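L0028 (Mitochondria associated protein) (Escherichia coli, PDB 3GCG) is probably a type III secretion effector that acts as a guanine nucleotide exchange factor for a host Rho-family GTPase such as Cdc42. Local coordinates at residues B[142-145]-B[151-154]; B[50-55]-B[153-158]. All coordinates share one frame; numbering follows the deposited sequence.

Contact 1: B[142-145]-B[151-154]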
loop_
_atom_site.group_PDB
_atom_site.type_symbol
_atom_site.label_atom_id
_atom_site.label_comp_id
_atom_site.label_asym_id
_atom_site.label_seq_id
_atom_site.Cartn_x
_atom_site.Cartn_y
_atom_site.Cartn_z
ATOM N N ILE B 142 -18.016 1.026 7.403
ATOM C CA ILE B 142 -17.653 2.315 7.987
ATOM C C ILE B 142 -17.735 3.422 6.955
ATOM O O ILE B 142 -18.110 4.554 7.269
ATOM C CB ILE B 142 -16.234 2.288 8.574
ATOM C CG1 ILE B 142 -16.249 1.510 9.890
ATOM C CG2 ILE B 142 -15.720 3.705 8.793
ATOM C CD1 ILE B 142 -14.914 1.459 10.592
ATOM N N PHE B 143 -17.382 3.087 5.722
ATOM C CA PHE B 143 -17.423 4.045 4.633
ATOM C C PHE B 143 -18.858 4.470 4.318
ATOM O O PHE B 143 -19.156 5.660 4.220
ATOM C CB PHE B 143 -16.797 3.433 3.376
ATOM C CG PHE B 143 -16.961 4.283 2.144
ATOM C CD1 PHE B 143 -16.232 5.461 1.993
ATOM C CD2 PHE B 143 -17.858 3.912 1.146
ATOM C CE1 PHE B 143 -16.390 6.264 0.867
ATOM C CE2 PHE B 143 -18.030 4.704 0.007
ATOM C CZ PHE B 143 -17.292 5.888 -0.134
ATOM N N GLU B 144 -19.737 3.488 4.153
ATOM C CA GLU B 144 -21.131 3.755 3.811
ATOM C C GLU B 144 -21.952 4.483 4.873
ATOM O O GLU B 144 -22.979 5.070 4.561
ATOM C CB GLU B 144 -21.831 2.451 3.420
ATOM C CG GLU B 144 -21.142 1.738 2.272
ATOM C CD GLU B 144 -21.892 0.515 1.800
ATOM O OE1 GLU B 144 -22.415 -0.236 2.652
ATOM O OE2 GLU B 144 -21.947 0.297 0.573
ATOM N N ARG B 145 -21.507 4.456 6.121
ATOM C CA ARG B 145 -22.248 5.137 7.172
ATOM C C ARG B 145 -21.788 6.577 7.361
ATOM O O ARG B 145 -22.529 7.413 7.882
ATOM C CB ARG B 145 -22.115 4.377 8.487
ATOM C CG ARG B 145 -22.550 2.934 8.371
ATOM C CD ARG B 145 -22.827 2.330 9.727
ATOM N NE ARG B 145 -23.376 0.987 9.610
ATOM C CZ ARG B 145 -23.882 0.299 10.626
ATOM N NH1 ARG B 145 -23.911 0.834 11.843
ATOM N NH2 ARG B 145 -24.360 -0.923 10.424
ATOM N N LYS B 151 -23.139 4.460 -2.437
ATOM C CA LYS B 151 -22.812 3.169 -1.818
ATOM C C LYS B 151 -21.894 2.310 -2.680
ATOM O O LYS B 151 -21.849 2.470 -3.896
ATOM C CB LYS B 151 -24.087 2.382 -1.526
ATOM C CG LYS B 151 -24.958 2.984 -0.443
ATOM C CD LYS B 151 -26.264 2.224 -0.320
ATOM C CE LYS B 151 -27.083 2.701 0.869
ATOM N NZ LYS B 151 -28.390 1.983 0.940
ATOM N N VAL B 152 -21.178 1.387 -2.045
ATOM C CA VAL B 152 -20.248 0.514 -2.757
ATOM C C VAL B 152 -20.868 -0.283 -3.899
ATOM O O VAL B 152 -20.271 -0.391 -4.969
ATOM C CB VAL B 152 -19.549 -0.464 -1.792
ATOM C CG1 VAL B 152 -18.712 -1.471 -2.574
ATOM C CG2 VAL B 152 -18.653 0.312 -0.842
ATOM N N SER B 153 -22.050 -0.850 -3.672
ATOM C CA SER B 153 -22.726 -1.634 -4.708
ATOM C C SER B 153 -23.059 -0.726 -5.879
ATOM O O SER B 153 -22.984 -1.122 -7.041
ATOM C CB SER B 153 -24.017 -2.245 -4.167
ATOM O OG SER B 153 -24.932 -1.227 -3.795
ATOM N N GLU B 154 -23.427 0.506 -5.560
ATOM C CA GLU B 154 -23.760 1.472 -6.586
ATOM C C GLU B 154 -22.501 1.820 -7.391
ATOM O O GLU B 154 -22.512 1.783 -8.621
ATOM C CB GLU B 154 -24.369 2.716 -5.935
ATOM C CG GLU B 154 -25.489 2.374 -4.958
ATOM C CD GLU B 154 -26.245 3.595 -4.469
ATOM O OE1 GLU B 154 -25.592 4.561 -4.015
ATOM O OE2 GLU B 154 -27.492 3.580 -4.534
HETATM O O HOH W 1 -23.290 -1.547 -1.054
#
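Glu144 and Val152 meet through one hydrogen bond: Val152 N donates to Glu144 OE2 at 2.9 Å with an N-H...O angle of 151°, and OE2 receives it on its anti lone pair, the one turned away from OE1. The Glu144 side chain reaches the next helix because CG stands anti to the carbonyl carbon (chi1 -57°) and the chain runs extended from there. The carboxylate also lies alongside the valine, OE2 3.6 Å from Val152 CG2, the two side chains crossing at about a right angle. A second grip passes through a water, which donates to Glu144 OE2 at 2.8 Å and accepts from Ser153 N at 3.0 Å. One carboxylate oxygen therefore answers two successive N-H groups, one directly and one by relay, and its charge probably interacts favourably with the helix dipole.

Within 151-154 a third N-H is taken: Lys151 N donates almost straight (176°) to Glu154 OE1 at 2.9 Å. The apolar part is smaller: Val152 CG2 comes within 4.2 Å of Phe143 CD2 on an oblique approach to the ring, which also stacks with those of Tyr51 and Phe147.

Lys151 is the N-cap of helix 152-166, and Glu154 supplies the side-chain-to-backbone half of a capping box. The arrangement is that of a helix N-terminus capped from within by Glu154 and tied by the Glu144 carboxylate to helix 124-146 across a short connection.

Contact 2: B[50-55]-B[153-158]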
loop_
_atom_site.group_PDB
_atom_site.type_symbol
_atom_site.label_atom_id
_atom_site.label_comp_id
_atom_site.label_asym_id
_atom_site.label_seq_id
_atom_site.Cartn_x
_atom_site.Cartn_y
_atom_site.Cartn_z
ATOM N N THR B 50 -10.169 8.296 -2.362
ATOM C CA THR B 50 -9.300 7.126 -2.334
ATOM C C THR B 50 -10.093 5.817 -2.249
ATOM O O THR B 50 -9.843 4.893 -3.025
ATOM C CB THR B 50 -8.309 7.190 -1.152
ATOM O OG1 THR B 50 -7.356 8.231 -1.391
ATOM C CG2 THR B 50 -7.574 5.863 -0.992
ATOM N N TYR B 51 -11.032 5.743 -1.306
ATOM C CA TYR B 51 -11.858 4.545 -1.119
ATOM C C TYR B 51 -12.699 4.244 -2.359
ATOM O O TYR B 51 -12.833 3.092 -2.775
ATOM C CB TYR B 51 -12.797 4.706 0.079
ATOM C CG TYR B 51 -13.542 3.428 0.405
ATOM C CD1 TYR B 51 -13.017 2.499 1.303
ATOM C CD2 TYR B 51 -14.730 3.108 -0.254
ATOM C CE1 TYR B 51 -13.646 1.284 1.532
ATOM C CE2 TYR B 51 -15.369 1.889 -0.038
ATOM C CZ TYR B 51 -14.821 0.985 0.853
ATOM O OH TYR B 51 -15.444 -0.230 1.045
ATOM N N ILE B 52 -13.268 5.290 -2.942
ATOM C CA ILE B 52 -14.083 5.153 -4.135
ATOM C C ILE B 52 -13.229 4.729 -5.329
ATOM O O ILE B 52 -13.651 3.883 -6.122
ATOM C CB ILE B 52 -14.791 6.471 -4.463
ATOM C CG1 ILE B 52 -15.791 6.810 -3.357
ATOM C CG2 ILE B 52 -15.503 6.364 -5.812
ATOM C CD1 ILE B 52 -16.396 8.212 -3.501
ATOM N N SER B 53 -12.036 5.318 -5.449
ATOM C CA SER B 53 -11.114 4.994 -6.542
ATOM C C SER B 53 -10.648 3.557 -6.442
ATOM O O SER B 53 -10.488 2.873 -7.449
ATOM C CB SER B 53 -9.881 5.902 -6.517
ATOM O OG SER B 53 -10.227 7.238 -6.814
ATOM N N ARG B 54 -10.410 3.099 -5.223
ATOM C CA ARG B 54 -9.963 1.733 -5.048
ATOM C C ARG B 54 -11.129 0.797 -5.376
ATOM O O ARG B 54 -10.931 -0.251 -5.984
ATOM C CB ARG B 54 -9.417 1.548 -3.626
ATOM C CG ARG B 54 -10.253 0.764 -2.664
ATOM C CD ARG B 54 -9.818 -0.681 -2.596
ATOM N NE ARG B 54 -10.434 -1.344 -1.452
ATOM C CZ ARG B 54 -9.985 -1.258 -0.204
ATOM N NH1 ARG B 54 -8.897 -0.547 0.068
ATOM N NH2 ARG B 54 -10.647 -1.854 0.782
ATOM N N THR B 55 -12.344 1.192 -5.002
ATOM C CA THR B 55 -13.536 0.393 -5.306
ATOM C C THR B 55 -13.620 0.259 -6.827
ATOM O O THR B 55 -13.918 -0.810 -7.351
ATOM C CB THR B 55 -14.832 1.070 -4.784
ATOM O OG1 THR B 55 -14.794 1.139 -3.356
ATOM C CG2 THR B 55 -16.060 0.267 -5.184
ATOM N N SER B 153 -22.050 -0.850 -3.672
ATOM C CA SER B 153 -22.726 -1.634 -4.708
ATOM C C SER B 153 -23.059 -0.726 -5.879
ATOM O O SER B 153 -22.984 -1.122 -7.041
ATOM C CB SER B 153 -24.017 -2.245 -4.167
ATOM O OG SER B 153 -24.932 -1.227 -3.795
ATOM N N GLU B 154 -23.427 0.506 -5.560
ATOM C CA GLU B 154 -23.760 1.472 -6.586
ATOM C C GLU B 154 -22.501 1.820 -7.391
ATOM O O GLU B 154 -22.512 1.783 -8.621
ATOM C CB GLU B 154 -24.369 2.716 -5.935
ATOM C CG GLU B 154 -25.489 2.374 -4.958
ATOM C CD GLU B 154 -26.245 3.595 -4.469
ATOM O OE1 GLU B 154 -25.592 4.561 -4.015
ATOM O OE2 GLU B 154 -27.492 3.580 -4.534
ATOM N N ILE B 155 -21.419 2.145 -6.687
ATOM C CA ILE B 155 -20.145 2.471 -7.326
ATOM C C ILE B 155 -19.748 1.338 -8.279
ATOM O O ILE B 155 -19.365 1.584 -9.426
ATOM C CB ILE B 155 -19.035 2.658 -6.262
ATOM C CG1 ILE B 155 -19.347 3.875 -5.397
ATOM C CG2 ILE B 155 -17.682 2.823 -6.924
ATOM C CD1 ILE B 155 -18.435 4.005 -4.202
ATOM N N LYS B 156 -19.842 0.101 -7.797
ATOM C CA LYS B 156 -19.517 -1.078 -8.601
ATOM C C LYS B 156 -20.356 -1.172 -9.874
ATOM O O LYS B 156 -19.829 -1.412 -10.959
ATOM C CB LYS B 156 -19.739 -2.358 -7.798
ATOM C CG LYS B 156 -18.679 -2.663 -6.750
ATOM C CD LYS B 156 -18.856 -4.087 -6.208
ATOM C CE LYS B 156 -17.749 -4.459 -5.231
ATOM N NZ LYS B 156 -17.849 -5.879 -4.771
ATOM N N ALA B 157 -21.668 -1.004 -9.727
ATOM C CA ALA B 157 -22.593 -1.083 -10.857
ATOM C C ALA B 157 -22.293 0.017 -11.876
ATOM O O ALA B 157 -22.202 -0.238 -13.073
ATOM C CB ALA B 157 -24.035 -0.967 -10.358
ATOM N N ILE B 158 -22.143 1.244 -11.388
ATOM C CA ILE B 158 -21.829 2.364 -12.256
ATOM C C ILE B 158 -20.544 2.068 -13.031
ATOM O O ILE B 158 -20.470 2.307 -14.236
ATOM C CB ILE B 158 -21.650 3.650 -11.434
ATOM C CG1 ILE B 158 -22.992 4.049 -10.812
ATOM C CG2 ILE B 158 -21.077 4.755 -12.311
ATOM C CD1 ILE B 158 -22.916 5.276 -9.920
#
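Ile155 enters the groove between Thr55 and Ile52, one turn apart on helix 41-67, and its atoms divide between them. Its CB lies 4.0 Å from Thr55 CG2. At the branch, Ile155 CG2 approaches Thr55 CG2 to 3.5 Å, a tight local contact of the two methyls. The other branch leaves with CG1 anti to the carbonyl carbon (chi1 -65°) and carries the tip toward Ile52: Ile155 CD1 is 3.9 Å from Ile52 CG1 and 4.1 Å from Ile52 CG2. Against both partners the isoleucine runs at about a right angle.

Thr55 presents its methyl to the neighbour because its hydroxyl is engaged at home. OG1 donates to Tyr51 O at 2.8 Å, tilted 31° from the carbonyl plane and on the face opposite to Thr55 N, the second donor to that oxygen; this bond fixes the rotation of the side chain. With a serine here, the methyl would be gone and Ile155 CG2 would probably face a gap and be less firmly located.

Thr50 and Arg54 touch the other protein chain of the assembly. The axes of the short segments approach to 10.1 Å with a signed crossing angle of -48°, and the aliphatic interface between helix 41-67 and helix 152-166 is ordinary helix-helix packing, consistent with the all-helical SopE-like fold of bacterial exchange factors.

Contact 1 and contact 2 both use the start of helix 152-166, their segments overlapping at Ser153 and Glu154, but bind it to different partners: helix 124-146, its chain neighbour, and helix 41-67, about a hundred residues earlier. Contact 1 is partly buried and chiefly polar, spending carboxylate and water on the N-H groups of the helix end; contact 2, made farther along by Ile155 and Lys156, is buried and joins the helices by aliphatic side-chain packing, with no hydrogen bond across it. Their centres lie about 8 Å apart. Apolar side chains bridge them: Phe143 CD2 comes within 3.4 Å of Tyr51 CE2, and Val152 CG2 within 3.7 Å of the same atom, so three helices converge there.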